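Local coordinates for Alpha/beta hydrolase fold protein (Nakamurella multipartita, PDB 4Y7D) that is an alpha/beta hydrolase fold protein that probably hydrolyses a substrate not yet identified, at residues 88-93 with 114-119; 15-18 with 23-26; 54-59 with 296-301; 154-159 with 213-218; 242-247 with 260-265. One frame throughout, in Å; residues are numbered along the deposited sequence.

Contact 1 of 5, residues 88-93 with 114-119; sequences LYAALF and YRLAAR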
# COMPACT_ATOMS: atom_id res chain seq x y z
N LEU A 88 -11.81 7.60 -9.86
CA LEU A 88 -12.66 7.33 -8.71
C LEU A 88 -12.18 8.07 -7.50
O LEU A 88 -12.99 8.63 -6.79
CB LEU A 88 -12.69 5.82 -8.40
CG LEU A 88 -13.57 5.34 -7.26
CD1 LEU A 88 -15.04 5.62 -7.49
CD2 LEU A 88 -13.38 3.85 -7.01
N TYR A 89 -10.87 8.12 -7.27
CA TYR A 89 -10.36 8.83 -6.11
C TYR A 89 -10.69 10.32 -6.18
O TYR A 89 -11.05 10.97 -5.18
CB TYR A 89 -8.82 8.70 -5.96
CG TYR A 89 -8.28 7.27 -5.94
CD1 TYR A 89 -9.08 6.21 -5.48
CD2 TYR A 89 -6.98 7.01 -6.35
CE1 TYR A 89 -8.60 4.91 -5.46
CE2 TYR A 89 -6.50 5.70 -6.37
CZ TYR A 89 -7.30 4.68 -5.93
OH TYR A 89 -6.88 3.39 -5.97
N ALA A 90 -10.55 10.89 -7.36
CA ALA A 90 -10.87 12.34 -7.54
C ALA A 90 -12.36 12.54 -7.33
O ALA A 90 -12.78 13.54 -6.73
CB ALA A 90 -10.45 12.82 -8.94
N ALA A 91 -13.16 11.60 -7.81
CA ALA A 91 -14.61 11.67 -7.58
C ALA A 91 -14.99 11.48 -6.10
O ALA A 91 -15.93 12.10 -5.60
CB ALA A 91 -15.33 10.66 -8.47
N LEU A 92 -14.22 10.66 -5.39
CA LEU A 92 -14.36 10.52 -3.96
C LEU A 92 -14.04 11.87 -3.25
O LEU A 92 -14.78 12.31 -2.39
CB LEU A 92 -13.43 9.42 -3.47
CG LEU A 92 -13.35 9.24 -1.95
CD1 LEU A 92 -14.68 9.02 -1.24
CD2 LEU A 92 -12.38 8.10 -1.66
N PHE A 93 -12.96 12.54 -3.65
CA PHE A 93 -12.61 13.83 -3.07
C PHE A 93 -13.77 14.80 -3.33
O PHE A 93 -14.21 15.53 -2.45
CB PHE A 93 -11.34 14.37 -3.74
CG PHE A 93 -10.03 13.67 -3.33
CD1 PHE A 93 -9.98 12.59 -2.46
CD2 PHE A 93 -8.82 14.13 -3.86
CE1 PHE A 93 -8.77 11.98 -2.16
CE2 PHE A 93 -7.61 13.56 -3.56
CZ PHE A 93 -7.57 12.44 -2.70
N TYR A 114 -0.16 6.92 -8.77
CA TYR A 114 0.60 7.63 -9.76
C TYR A 114 -0.31 8.27 -10.81
O TYR A 114 -0.09 9.45 -11.19
CB TYR A 114 1.64 6.78 -10.44
CG TYR A 114 2.83 6.42 -9.57
CD1 TYR A 114 3.57 7.41 -8.88
CD2 TYR A 114 3.21 5.11 -9.41
CE1 TYR A 114 4.68 7.09 -8.15
CE2 TYR A 114 4.34 4.76 -8.67
CZ TYR A 114 5.06 5.75 -8.01
OH TYR A 114 6.17 5.43 -7.28
N ARG A 115 -1.32 7.56 -11.28
CA ARG A 115 -2.25 8.17 -12.24
C ARG A 115 -3.00 9.40 -11.68
O ARG A 115 -3.28 10.37 -12.41
CB ARG A 115 -3.25 7.16 -12.81
CG ARG A 115 -2.65 6.12 -13.76
CD ARG A 115 -1.83 6.74 -14.89
NE ARG A 115 -2.69 7.49 -15.79
CZ ARG A 115 -2.29 8.42 -16.64
NH1 ARG A 115 -1.02 8.85 -16.65
NH2 ARG A 115 -3.20 8.98 -17.43
N LEU A 116 -3.38 9.33 -10.41
CA LEU A 116 -4.05 10.45 -9.77
C LEU A 116 -3.10 11.66 -9.74
O LEU A 116 -3.46 12.77 -10.13
CB LEU A 116 -4.45 10.07 -8.34
CG LEU A 116 -5.21 11.16 -7.57
CD1 LEU A 116 -6.57 11.48 -8.22
CD2 LEU A 116 -5.41 10.79 -6.13
N ALA A 117 -1.85 11.43 -9.32
CA ALA A 117 -0.89 12.53 -9.28
C ALA A 117 -0.56 13.08 -10.68
O ALA A 117 -0.35 14.29 -10.83
CB ALA A 117 0.40 12.13 -8.53
N ALA A 118 -0.50 12.20 -11.69
CA ALA A 118 -0.18 12.57 -13.07
C ALA A 118 -1.28 13.35 -13.74
O ALA A 118 -1.01 14.37 -14.39
CB ALA A 118 0.16 11.32 -13.90
N ARG A 119 -2.51 12.86 -13.65
CA ARG A 119 -3.61 13.41 -14.40
C ARG A 119 -4.50 14.35 -13.63
O ARG A 119 -5.19 15.16 -14.23
CB ARG A 119 -4.42 12.23 -15.00
CG ARG A 119 -5.41 12.64 -16.09
CD ARG A 119 -5.92 11.44 -16.90
NE ARG A 119 -6.46 10.43 -16.01
CZ ARG A 119 -7.66 10.51 -15.42
NH1 ARG A 119 -8.45 11.57 -15.66
NH2 ARG A 119 -8.06 9.54 -14.58
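Leu116 packs into a buried, wholly apolar helix-helix contact, meeting Tyr89, Ala90 and Phe93 of helix 82-95 with the two methyls of its side chain. The segments 88-93 and 114-119 belong to helices that flank the central sheet of the alpha/beta hydrolase fold. Their axes stand 10.5 Å apart at closest approach, and their directions differ by 71°, which keeps the shared surface small; Leu116 is the only residue of 114-119 that touches the other segment. The two branches of Leu116 divide the task. CD2 lies 4.0 Å from Tyr89 CB and also reaches the ring, where it sits at the edge near the ring plane, 4.1 Å from Tyr89 CD2. The same methyl also approaches Phe93 CZ, more loosely, at 4.4 Å. CD1 turns to the backbone instead and rests 4.1 Å from Ala90 N and 4.2 Å from Ala90 CB; the small alanine lets the leucine come close to the helix surface. Reaching out this way depends on a first torsion of -178°, which places CG of Leu116 opposite its own backbone N. The polar end of Tyr89 takes no part in this packing: its OH is hydrogen-bonded to Ser112 OG, near the start of helix 110-119, so the tyrosine ties the two helices a second time. Beneath the pair runs strand 35-39, whose Leu37 touches Tyr89, Phe93 and Leu116 together, while Leu92 faces strand 62-66 through Ile64 and Val66.

Contact 2 of 5, residues 15-18 with 23-26; sequences VQTV and GEVD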
# COMPACT_ATOMS: atom_id res chain seq x y z
N VAL A 15 -16.61 1.11 8.23
CA VAL A 15 -16.64 1.26 6.76
C VAL A 15 -17.88 2.07 6.36
O VAL A 15 -18.98 1.81 6.88
CB VAL A 15 -16.69 -0.09 6.04
CG1 VAL A 15 -16.80 0.10 4.54
CG2 VAL A 15 -15.43 -0.85 6.31
N GLN A 16 -17.68 3.05 5.49
CA GLN A 16 -18.73 3.90 4.92
C GLN A 16 -18.73 3.72 3.43
O GLN A 16 -17.66 3.65 2.86
CB GLN A 16 -18.43 5.37 5.20
CG GLN A 16 -18.28 5.65 6.68
CD GLN A 16 -18.37 7.13 7.03
OE1 GLN A 16 -19.25 7.84 6.52
NE2 GLN A 16 -17.48 7.59 7.93
N THR A 17 -19.91 3.69 2.81
CA THR A 17 -20.00 3.69 1.38
C THR A 17 -20.20 5.13 0.92
O THR A 17 -21.11 5.82 1.43
CB THR A 17 -21.16 2.82 0.91
OG1 THR A 17 -20.95 1.49 1.40
CG2 THR A 17 -21.29 2.86 -0.61
N VAL A 18 -19.37 5.59 0.02
CA VAL A 18 -19.52 6.93 -0.51
C VAL A 18 -19.97 6.82 -1.95
O VAL A 18 -19.23 6.26 -2.77
CB VAL A 18 -18.22 7.73 -0.42
CG1 VAL A 18 -18.40 9.13 -1.02
CG2 VAL A 18 -17.78 7.84 1.02
N GLY A 23 -19.16 6.06 -9.25
CA GLY A 23 -19.70 4.84 -8.62
C GLY A 23 -19.48 4.84 -7.13
O GLY A 23 -18.86 5.74 -6.56
N GLU A 24 -19.95 3.78 -6.48
CA GLU A 24 -19.77 3.64 -5.06
C GLU A 24 -18.35 3.22 -4.71
O GLU A 24 -17.72 2.46 -5.44
CB GLU A 24 -20.81 2.65 -4.49
CG GLU A 24 -22.21 3.26 -4.46
CD GLU A 24 -23.31 2.30 -4.07
OE1 GLU A 24 -23.03 1.16 -3.64
OE2 GLU A 24 -24.50 2.68 -4.21
N VAL A 25 -17.84 3.75 -3.60
CA VAL A 25 -16.52 3.34 -3.09
C VAL A 25 -16.61 3.28 -1.59
O VAL A 25 -17.16 4.20 -0.94
CB VAL A 25 -15.33 4.24 -3.58
CG1 VAL A 25 -15.44 5.66 -3.04
CG2 VAL A 25 -13.97 3.68 -3.19
N ASP A 26 -16.10 2.19 -1.00
CA ASP A 26 -16.07 2.09 0.45
C ASP A 26 -14.78 2.67 0.99
O ASP A 26 -13.68 2.53 0.39
CB ASP A 26 -16.22 0.62 0.88
CG ASP A 26 -17.64 0.14 0.83
OD1 ASP A 26 -18.58 0.85 0.34
OD2 ASP A 26 -17.85 -0.99 1.33
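Asp26 OD1 accepts a hydrogen bond of 2.7 Å from Thr17 OG1, the shortest polar link between the two strands of this N-terminal beta hairpin. The hydroxyl comes from above the carboxylate, 36° out of its plane. Thr17 and Asp26 form an antiparallel non-hydrogen-bonded pair, their CA atoms 4.3 Å apart, so the bond between side chains joins the strands where the backbones do not. OG1 lies opposite the carbonyl carbon of Thr17 (chi1 -59°), the position from which it can reach across. The other carboxylate oxygen, OD2, has the methyl CG1 of Val15 beside it at 3.5 Å. One residue further, Val18 and Val25 make the hydrogen-bonded pair: Val18 N gives a nearly straight bond of 2.8 Å to Val25 O, and Val25 N returns one of 3.0 Å to Val18 O. The CA of Asp26 adds a CH...O contact of 3.3 Å to Gln16 O. Val18 and Val25 point to the opposite side of the sheet from Thr17 and Asp26 and rest on helix 82-95 through Leu92. Strand 16-20 is the outermost strand here, and strand 23-31 continues the sheet toward strand 62-66.

Contact 3 of 5, residues 54-59 with 296-301; sequences RFLVAE and ELLRAG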
# COMPACT_ATOMS: atom_id res chain seq x y z
N ARG A 54 -1.90 3.94 10.44
CA ARG A 54 -1.81 4.27 11.89
C ARG A 54 -0.78 5.34 12.22
O ARG A 54 -1.03 6.20 13.09
CB ARG A 54 -1.52 3.05 12.77
CG ARG A 54 -2.69 2.11 12.97
CD ARG A 54 -2.34 1.08 14.06
NE ARG A 54 -3.49 0.21 14.18
CZ ARG A 54 -3.65 -0.96 13.55
NH1 ARG A 54 -2.67 -1.50 12.81
NH2 ARG A 54 -4.78 -1.64 13.74
N PHE A 55 0.38 5.29 11.59
CA PHE A 55 1.41 6.29 11.94
C PHE A 55 0.94 7.73 11.60
O PHE A 55 1.33 8.69 12.26
CB PHE A 55 2.76 5.96 11.28
CG PHE A 55 2.87 6.39 9.84
CD1 PHE A 55 2.35 5.61 8.80
CD2 PHE A 55 3.55 7.57 9.49
CE1 PHE A 55 2.47 5.99 7.48
CE2 PHE A 55 3.68 7.94 8.17
CZ PHE A 55 3.14 7.14 7.15
N LEU A 56 0.10 7.88 10.57
CA LEU A 56 -0.39 9.18 10.15
C LEU A 56 -1.34 9.74 11.19
O LEU A 56 -1.24 10.92 11.61
CB LEU A 56 -1.11 9.05 8.80
CG LEU A 56 -0.22 8.77 7.59
CD1 LEU A 56 -1.08 8.51 6.36
CD2 LEU A 56 0.79 9.86 7.27
N VAL A 57 -2.23 8.89 11.67
CA VAL A 57 -3.21 9.31 12.67
C VAL A 57 -2.47 9.76 13.93
O VAL A 57 -2.76 10.82 14.55
CB VAL A 57 -4.20 8.17 12.95
CG1 VAL A 57 -5.05 8.52 14.16
CG2 VAL A 57 -5.06 7.83 11.69
N ALA A 58 -1.42 9.00 14.28
CA ALA A 58 -0.63 9.34 15.43
C ALA A 58 0.13 10.68 15.27
O ALA A 58 0.43 11.37 16.25
CB ALA A 58 0.35 8.19 15.71
N GLU A 59 0.48 11.01 14.05
CA GLU A 59 1.14 12.26 13.70
C GLU A 59 0.17 13.43 13.50
O GLU A 59 0.59 14.53 13.07
CB GLU A 59 1.96 12.06 12.41
CG GLU A 59 3.21 11.23 12.61
CD GLU A 59 4.46 12.05 12.96
OE1 GLU A 59 4.38 13.28 13.08
OE2 GLU A 59 5.56 11.47 13.01
N GLU A 296 5.50 14.65 7.68
CA GLU A 296 5.72 16.08 7.50
C GLU A 296 5.47 16.51 6.06
O GLU A 296 4.85 17.57 5.80
CB GLU A 296 7.14 16.46 7.96
CG GLU A 296 7.45 17.94 7.89
CD GLU A 296 6.44 18.91 8.60
OE1 GLU A 296 5.86 18.62 9.70
OE2 GLU A 296 6.23 20.02 8.02
N LEU A 297 5.91 15.71 5.10
CA LEU A 297 5.59 15.97 3.74
C LEU A 297 4.08 16.01 3.51
O LEU A 297 3.58 16.91 2.86
CB LEU A 297 6.24 14.96 2.83
CG LEU A 297 6.27 15.37 1.38
CD1 LEU A 297 7.33 16.45 1.16
CD2 LEU A 297 6.54 14.15 0.51
N LEU A 298 3.37 15.02 4.07
CA LEU A 298 1.93 14.89 3.80
C LEU A 298 1.10 15.98 4.46
O LEU A 298 -0.01 16.26 4.01
CB LEU A 298 1.43 13.48 4.19
CG LEU A 298 1.99 12.40 3.26
CD1 LEU A 298 1.95 10.98 3.85
CD2 LEU A 298 1.29 12.44 1.94
N ARG A 299 1.62 16.60 5.50
CA ARG A 299 0.98 17.76 6.15
C ARG A 299 0.95 18.95 5.18
O ARG A 299 0.08 19.78 5.29
CB ARG A 299 1.75 18.19 7.37
CG ARG A 299 1.50 17.39 8.59
CD ARG A 299 2.10 18.09 9.79
NE ARG A 299 2.12 17.06 10.78
CZ ARG A 299 3.18 16.33 11.12
NH1 ARG A 299 3.01 15.35 11.97
NH2 ARG A 299 4.41 16.61 10.68
N ALA A 300 1.90 19.02 4.26
CA ALA A 300 1.87 19.97 3.11
C ALA A 300 1.53 21.38 3.58
O ALA A 300 0.62 22.03 3.05
CB ALA A 300 0.89 19.50 2.04
N GLY A 301 2.23 21.82 4.62
CA GLY A 301 2.04 23.15 5.19
C GLY A 301 0.90 23.25 6.20
O GLY A 301 0.65 24.34 6.73
O HOH W 1 6.51 14.47 11.24
O HOH W 2 -0.51 17.47 11.73
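Glu59 and Arg299 meet in a salt-bridge network, with Glu296 as its third member, that joins the ends of helices 46-58 and 288-299 on one face of the alpha/beta hydrolase sheet. The Glu59 side chain curls past the guanidinium. Its CB already lies 3.5 Å from Arg299 NH1; CG stands farther off, and a bend at chi2 (-91°) swings CD back to 3.7 Å from the same nitrogen. At the tip, OE1 bonds to NH1 at 2.7 Å, met on its anti side and 26° out of the carboxylate plane. NH1 also donates to Glu59 O, almost straight and on a lone pair in the carbonyl plane, so one nitrogen grips both the backbone and the side chain of the first residue beyond the helix. NH2 turns the other way, to Glu296 OE1, while one water bridges NH2 and Glu59 OE1. These partners, with a second water on NE, line the guanidinium edge and should fix its rotation; the Glu59 carboxylate is turned 50° from its plane. Deeper in, the leucines of both helices pack over Val36 of strand 35-39. There Leu56 CD2 touches Leu298 CD1 at 3.8 Å, the two side chains crossing at about a right angle.

Contact 4 of 5, residues 154-159 with 213-218; sequences LGRRML and SGPRKA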
# COMPACT_ATOMS: atom_id res chain seq x y z
N LEU A 154 -9.60 -21.69 3.33
CA LEU A 154 -8.84 -22.48 4.33
C LEU A 154 -7.51 -21.80 4.67
O LEU A 154 -7.17 -21.62 5.85
CB LEU A 154 -8.58 -23.91 3.81
CG LEU A 154 -7.53 -24.66 4.63
CD1 LEU A 154 -8.15 -24.98 5.99
CD2 LEU A 154 -7.05 -25.93 3.93
N GLY A 155 -6.77 -21.39 3.64
CA GLY A 155 -5.55 -20.61 3.84
C GLY A 155 -5.75 -19.34 4.67
O GLY A 155 -4.97 -19.04 5.62
N ARG A 156 -6.77 -18.57 4.28
CA ARG A 156 -7.19 -17.39 5.05
C ARG A 156 -7.41 -17.70 6.54
O ARG A 156 -6.90 -16.97 7.42
CB ARG A 156 -8.46 -16.76 4.44
CG ARG A 156 -8.84 -15.41 5.06
CD ARG A 156 -10.14 -14.84 4.49
NE ARG A 156 -11.26 -15.80 4.52
CZ ARG A 156 -11.92 -16.29 3.46
NH1 ARG A 156 -11.64 -15.95 2.20
NH2 ARG A 156 -12.91 -17.16 3.66
N ARG A 157 -8.16 -18.77 6.85
CA ARG A 157 -8.43 -19.14 8.24
C ARG A 157 -7.15 -19.54 8.98
O ARG A 157 -6.94 -19.20 10.15
CB ARG A 157 -9.48 -20.27 8.29
CG ARG A 157 -10.87 -19.82 7.81
CD ARG A 157 -11.93 -20.91 7.86
NE ARG A 157 -12.24 -21.46 6.53
CZ ARG A 157 -12.16 -22.75 6.17
NH1 ARG A 157 -11.76 -23.70 7.02
NH2 ARG A 157 -12.49 -23.09 4.92
N MSE A 158 -6.25 -20.25 8.29
CA MSE A 158 -4.96 -20.60 8.89
C MSE A 158 -4.16 -19.36 9.22
O MSE A 158 -3.61 -19.28 10.30
CB MSE A 158 -4.15 -21.52 7.98
CG MSE A 158 -3.00 -22.12 8.76
SE MSE A 158 -2.17 -23.51 7.62
CE MSE A 158 -3.73 -23.94 6.49
N LEU A 159 -4.08 -18.40 8.31
CA LEU A 159 -3.35 -17.15 8.59
C LEU A 159 -3.93 -16.41 9.79
O LEU A 159 -3.19 -15.87 10.60
CB LEU A 159 -3.35 -16.20 7.39
CG LEU A 159 -2.54 -16.71 6.18
CD1 LEU A 159 -2.89 -15.91 4.96
CD2 LEU A 159 -1.05 -16.63 6.45
N SER A 213 -8.13 -14.67 -1.44
CA SER A 213 -9.34 -15.44 -1.68
C SER A 213 -10.58 -14.62 -1.33
O SER A 213 -10.48 -13.49 -0.81
CB SER A 213 -9.35 -16.70 -0.82
OG SER A 213 -9.49 -16.34 0.56
N GLY A 214 -11.73 -15.17 -1.65
CA GLY A 214 -13.02 -14.64 -1.19
C GLY A 214 -13.22 -13.21 -1.64
O GLY A 214 -13.17 -12.92 -2.84
N PRO A 215 -13.40 -12.31 -0.69
CA PRO A 215 -13.76 -10.92 -1.10
C PRO A 215 -12.63 -10.06 -1.60
O PRO A 215 -12.85 -8.90 -1.95
CB PRO A 215 -14.35 -10.32 0.17
CG PRO A 215 -13.58 -11.02 1.26
CD PRO A 215 -13.39 -12.44 0.78
N ARG A 216 -11.42 -10.61 -1.61
CA ARG A 216 -10.30 -9.97 -2.24
C ARG A 216 -9.99 -10.51 -3.63
O ARG A 216 -9.15 -9.97 -4.31
CB ARG A 216 -9.08 -10.03 -1.35
CG ARG A 216 -9.24 -9.41 0.05
CD ARG A 216 -7.92 -9.41 0.79
NE ARG A 216 -8.02 -9.67 2.24
CZ ARG A 216 -7.90 -8.74 3.17
NH1 ARG A 216 -7.98 -9.07 4.44
NH2 ARG A 216 -7.73 -7.47 2.85
N LYS A 217 -10.68 -11.55 -4.08
CA LYS A 217 -10.33 -12.17 -5.34
C LYS A 217 -10.54 -11.31 -6.61
O LYS A 217 -9.66 -11.24 -7.49
CB LYS A 217 -11.06 -13.50 -5.49
CG LYS A 217 -10.73 -14.21 -6.76
CD LYS A 217 -11.32 -15.61 -6.78
CE LYS A 217 -11.52 -16.11 -8.22
NZ LYS A 217 -10.28 -16.20 -9.03
N ALA A 218 -11.69 -10.64 -6.71
CA ALA A 218 -12.00 -9.86 -7.91
C ALA A 218 -10.98 -8.79 -8.17
O ALA A 218 -10.51 -8.59 -9.29
CB ALA A 218 -13.40 -9.26 -7.85
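Arg156 and Ser213 make the tight spot of this contact: NH1 of the arginine stands 2.7 Å from OG of the serine, whereas the remaining approaches between segments 154-159 and 213-218 are clearly longer. The arginine leaves helix 153-165 with CG opposite its backbone N (chi1 -171°) and runs extended through the next bond; the bend at chi3 (51°) then brings NH1 to the serine hydroxyl, which approaches the guanidinium obliquely. The serine is buried, and its hydroxyl is hydrogen-bonded to Asn211 OD1, its strongest polar partner, and only weakly to Thr152 O. Asn211 also touches the side chain of Arg156, so it lies against both partners.

The solvent side is looser. Gly214 and Pro215 are exposed. Gly214 CA lies 3.9 Å from Arg156 NH1, and Gly214 N lies at the guanidinium edge, in its plane; Pro215 CD is 4.2 Å from Arg156 NH1. The absence of a side chain on Gly214 leaves its backbone accessible to NH1. The turn itself is internally held, since Arg216 N bonds to Ser213 O at 3.1 Å and Lys217 N bonds to Gly214 O, also at 3.1 Å, leading into helix 217-227.

Both segments belong to the mostly helical region between strands 124-130 and 242-247, where this fold commonly carries a cap. Through Arg156, helix 153-165 meets the turn that leads into helix 217-227, and Arg216 ties that entry to the sheet-bearing part of the protein by a salt bridge to Asp47 and a bond to Gly44 O.

Contact 5 of 5, residues 242-247 with 260-265; sequences TLVVSG and FAAAQI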
# COMPACT_ATOMS: atom_id res chain seq x y z
N THR A 242 7.36 14.65 -3.58
CA THR A 242 7.26 13.18 -3.64
C THR A 242 8.40 12.54 -2.93
O THR A 242 9.57 12.94 -3.14
CB THR A 242 7.16 12.65 -5.10
OG1 THR A 242 5.95 13.08 -5.73
CG2 THR A 242 7.15 11.12 -5.13
N LEU A 243 8.08 11.59 -2.04
CA LEU A 243 9.04 10.78 -1.33
C LEU A 243 8.80 9.36 -1.80
O LEU A 243 7.70 8.86 -1.68
CB LEU A 243 8.84 10.90 0.18
CG LEU A 243 9.52 9.92 1.09
CD1 LEU A 243 11.03 10.01 0.95
CD2 LEU A 243 9.08 10.17 2.55
N VAL A 244 9.85 8.73 -2.31
CA VAL A 244 9.84 7.34 -2.79
C VAL A 244 10.71 6.53 -1.82
O VAL A 244 11.84 6.93 -1.54
CB VAL A 244 10.43 7.27 -4.18
CG1 VAL A 244 10.29 5.86 -4.73
CG2 VAL A 244 9.73 8.27 -5.12
N VAL A 245 10.19 5.43 -1.30
CA VAL A 245 10.85 4.63 -0.25
C VAL A 245 11.01 3.20 -0.73
O VAL A 245 10.00 2.55 -1.08
CB VAL A 245 10.08 4.64 1.07
CG1 VAL A 245 10.83 3.87 2.15
CG2 VAL A 245 9.78 6.05 1.52
N SER A 246 12.26 2.69 -0.68
CA SER A 246 12.57 1.34 -1.09
C SER A 246 13.48 0.62 -0.10
O SER A 246 14.50 1.10 0.32
CB SER A 246 13.23 1.33 -2.48
OG SER A 246 13.64 0.02 -2.86
N GLY A 247 13.09 -0.59 0.27
CA GLY A 247 13.96 -1.49 1.02
C GLY A 247 14.84 -2.24 0.06
O GLY A 247 14.35 -2.82 -0.94
N PHE A 260 13.31 3.97 -10.79
CA PHE A 260 12.64 4.47 -11.97
C PHE A 260 11.71 5.62 -11.61
O PHE A 260 11.70 6.63 -12.29
CB PHE A 260 11.83 3.35 -12.67
CG PHE A 260 10.97 3.81 -13.80
CD1 PHE A 260 11.54 4.14 -15.01
CD2 PHE A 260 9.60 3.87 -13.69
CE1 PHE A 260 10.74 4.55 -16.05
CE2 PHE A 260 8.80 4.27 -14.74
CZ PHE A 260 9.40 4.60 -15.93
N ALA A 261 10.88 5.42 -10.59
CA ALA A 261 9.88 6.40 -10.20
C ALA A 261 10.57 7.70 -9.80
O ALA A 261 10.17 8.76 -10.27
CB ALA A 261 9.00 5.86 -9.08
N ALA A 262 11.64 7.62 -8.99
CA ALA A 262 12.35 8.80 -8.56
C ALA A 262 12.99 9.54 -9.75
O ALA A 262 13.02 10.78 -9.77
CB ALA A 262 13.35 8.49 -7.49
N ALA A 263 13.44 8.78 -10.76
CA ALA A 263 14.07 9.37 -11.93
C ALA A 263 13.06 10.07 -12.79
O ALA A 263 13.41 10.99 -13.52
CB ALA A 263 14.81 8.29 -12.73
N GLN A 264 11.80 9.65 -12.73
CA GLN A 264 10.74 10.28 -13.54
C GLN A 264 10.17 11.54 -12.89
O GLN A 264 9.73 12.44 -13.60
CB GLN A 264 9.55 9.35 -13.78
CG GLN A 264 9.89 8.04 -14.48
CD GLN A 264 10.86 8.23 -15.62
OE1 GLN A 264 10.53 8.83 -16.64
NE2 GLN A 264 12.11 7.78 -15.42
N ILE A 265 10.08 11.54 -11.57
CA ILE A 265 9.36 12.60 -10.85
C ILE A 265 10.35 13.66 -10.42
O ILE A 265 11.13 13.47 -9.49
CB ILE A 265 8.60 12.04 -9.64
CG1 ILE A 265 7.56 11.01 -10.14
CG2 ILE A 265 7.86 13.18 -8.93
CD1 ILE A 265 6.88 10.22 -9.03
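Ala262 of helix 255-264 and Ile265, just beyond its end, lean on Val244 and Thr242 of strand 242-247, the first strand and the helix of a beta-alpha-beta unit that is completed by strand 269-273. Along the helix, Phe260 comes first and faces elsewhere: its ring makes an edge-to-face contact with His135, and CG of Gln264, one turn later, lies 3.7 Å above one face of it, toward the rim. Ala261 CB points toward the strand but stays at the margin of contact, 4.5 Å from Val244 CG1. Ala262 is the first to touch, its CB lying 4.3 Å from Val244 CG2; both side chains also rest on Leu270 of strand 269-273. Gln264 NE2 gives a weak bond back to Phe260 O. Ile265 then leaves the helical conformation and turns its branched side chain to the start of the strand. CG2 stands 3.7 Å from Thr242 OG1 and 3.9 Å from Thr242 CB, while CD1 reaches Thr242 CG2 at 4.0 Å, the two side chains meeting at about a right angle. With CG2 of Thr242 opposite its backbone N, the methyl meets Ile265 CD1, while OG1 and CB meet CG2 of the isoleucine; OG1 is occupied by a hydrogen bond to Ala240 O. The oxygen is thus satisfied locally, and what it offers the isoleucine is bulk. Between helix and strand the contact therefore works by shape, methyls packing against methyls and against an oxygen already bonded elsewhere; polar bonds of strand 242-247 run instead to its neighbours in the sheet.

Overall arrangement
Contacts 1, 2, 3 and 5 belong to the sheet-and-helix body, while contact 4 lies in the helical region and its centre is 22 to 32 Å from the others. Contacts 1 and 2, with centres 16 Å apart, touch directly: Leu92 CD1 lies 3.7 Å from Val18 CG1. Contact 1 also meets contact 5, where Tyr114 OH packs 3.4 Å from Ala261 CB, and contact 3 reaches contact 5 through Leu297. Contact 3 closes the longest loop, with contacts 1, 4 and 5 nested inside it. The sodium ion, bound by Ala176 and Gly179, sits in the helical region, like contact 4.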